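Local coordinates for protein putative phosphosugar isomerase (Clostridium difficile, PDB 3G68) that probably binds and isomerises phosphorylated sugars or amino sugars, as a double-SIS-domain protein related to the isomerase part of glucosamine-6-phosphate synthase, at residues 223-226 / 227-231. Sequence-based numbering, arbitrary orientation.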
loop_
_atom_site.group_PDB
_atom_site.type_symbol
_atom_site.label_atom_id
_atom_site.label_comp_id
_atom_site.label_asym_id
_atom_site.label_seq_id
_atom_site.Cartn_x
_atom_site.Cartn_y
_atom_site.Cartn_z
ATOM N N THR B 223 2.646 39.579 -36.582
ATOM C CA THR B 223 2.726 39.389 -38.055
ATOM C C THR B 223 3.782 40.304 -38.640
ATOM O O THR B 223 4.602 39.877 -39.416
ATOM C CB THR B 223 1.347 39.597 -38.708
ATOM O OG1 THR B 223 0.441 38.651 -38.108
ATOM C CG2 THR B 223 1.388 39.386 -40.231
ATOM N N LEU B 224 3.776 41.570 -38.222
ATOM C CA LEU B 224 4.787 42.542 -38.620
ATOM C C LEU B 224 6.196 42.144 -38.138
ATOM O O LEU B 224 7.181 42.293 -38.865
ATOM C CB LEU B 224 4.428 43.912 -38.062
ATOM C CG LEU B 224 3.162 44.558 -38.582
ATOM C CD1 LEU B 224 2.968 45.945 -37.862
ATOM C CD2 LEU B 224 3.268 44.731 -40.114
ATOM N N GLU B 225 6.282 41.622 -36.928
ATOM C CA GLU B 225 7.580 41.197 -36.358
ATOM C C GLU B 225 8.138 39.994 -37.096
ATOM O O GLU B 225 9.323 39.968 -37.423
ATOM C CB GLU B 225 7.458 40.901 -34.863
ATOM C CG GLU B 225 8.685 40.290 -34.217
ATOM C CD GLU B 225 9.943 41.135 -34.317
ATOM O OE1 GLU B 225 9.854 42.338 -34.671
ATOM O OE2 GLU B 225 11.019 40.572 -33.982
ATOM N N ALA B 226 7.273 39.028 -37.377
ATOM C CA ALA B 226 7.658 37.830 -38.136
ATOM C C ALA B 226 8.201 38.215 -39.511
ATOM O O ALA B 226 9.222 37.710 -39.957
ATOM C CB ALA B 226 6.451 36.877 -38.269
ATOM N N ALA B 227 7.521 39.138 -40.162
ATOM C CA ALA B 227 7.934 39.619 -41.467
ATOM C C ALA B 227 9.297 40.315 -41.371
ATOM O O ALA B 227 10.179 40.024 -42.178
ATOM C CB ALA B 227 6.866 40.541 -42.061
ATOM N N LEU B 228 9.503 41.207 -40.403
ATOM C CA LEU B 228 10.806 41.910 -40.274
ATOM C C LEU B 228 11.947 40.924 -39.997
ATOM O O LEU B 228 13.012 41.051 -40.584
ATOM C CB LEU B 228 10.778 42.970 -39.158
ATOM C CG LEU B 228 12.060 43.728 -38.818
ATOM C CD1 LEU B 228 12.617 44.490 -40.071
ATOM C CD2 LEU B 228 11.863 44.690 -37.586
ATOM N N LYS B 229 11.733 39.945 -39.119
ATOM C CA LYS B 229 12.832 39.005 -38.786
ATOM C C LYS B 229 13.191 38.110 -39.973
ATOM O O LYS B 229 14.370 37.850 -40.211
ATOM C CB LYS B 229 12.538 38.197 -37.519
ATOM C CG LYS B 229 12.592 39.062 -36.242
ATOM C CD LYS B 229 14.021 39.498 -35.911
ATOM C CE LYS B 229 14.108 40.865 -35.247
ATOM N NZ LYS B 229 13.603 40.885 -33.892
ATOM N N LEU B 230 12.191 37.695 -40.738
ATOM C CA LEU B 230 12.466 36.937 -41.981
ATOM C C LEU B 230 13.241 37.840 -42.962
ATOM O O LEU B 230 14.182 37.391 -43.614
ATOM C CB LEU B 230 11.177 36.451 -42.647
ATOM C CG LEU B 230 10.459 35.203 -42.094
ATOM C CD1 LEU B 230 9.075 35.033 -42.741
ATOM C CD2 LEU B 230 11.314 33.964 -42.308
ATOM N N LEU B 231 12.810 39.086 -43.113
ATOM C CA LEU B 231 13.502 40.018 -44.008
ATOM C C LEU B 231 14.968 40.147 -43.631
ATOM O O LEU B 231 15.850 40.077 -44.490
ATOM C CB LEU B 231 12.875 41.418 -43.967
ATOM C CG LEU B 231 13.462 42.510 -44.890
ATOM C CD1 LEU B 231 12.376 43.576 -45.176
ATOM C CD2 LEU B 231 14.756 43.168 -44.331
#
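Glu225 and Lys229 form an i to i+4 salt bridge on successive turns of helix 220-234, the crossover helix of a beta-alpha-beta unit between parallel strands 210-215 and 238-242 of an SIS-type fold. Glu225 OE2 lies 2.6 Å from Lys229 NZ and accepts its hydrogen bond through the syn lone pair, on the side of OE1. Both chains bend: the glutamate carries CG anti to its amide nitrogen (chi1 173°) and folds at chi2, while the lysine curls round the carboxylate oxygen, its CG 3.1 Å from OE2. Outside partners complete the buried polar cluster: Glu225 OE1 bonds His47 ND1 and Thr44 OG1, and Lys229 NZ bonds Lys143 O and Thr44 OG1. With both carboxylate oxygens engaged, rotation of the group is restricted. The cluster joins helix 220-234 to helix 43-59 of the other SIS domain; the Leu228 side chain also touches Thr44 and His47, about 5 Å from a bound citrate that may mark a pocket.

In apolar contact, Thr223, Ala226, Ala227 and Leu230 pack on Ile213 of strand 210-215, while Leu230 and Ala226 also touch Ile318 of helix 316-324.

Four consecutive main-chain i to i+4 bonds, Ala227 to Thr223 through Leu230 to Ala226, establish regular alpha-helix; Lys229 N meets Glu225 O at 2.9 Å (N-H...O angle 163°). Leu230 CG rests 3.5 Å from Ala226 O, which accepts the hydrogen bond from Leu230 N.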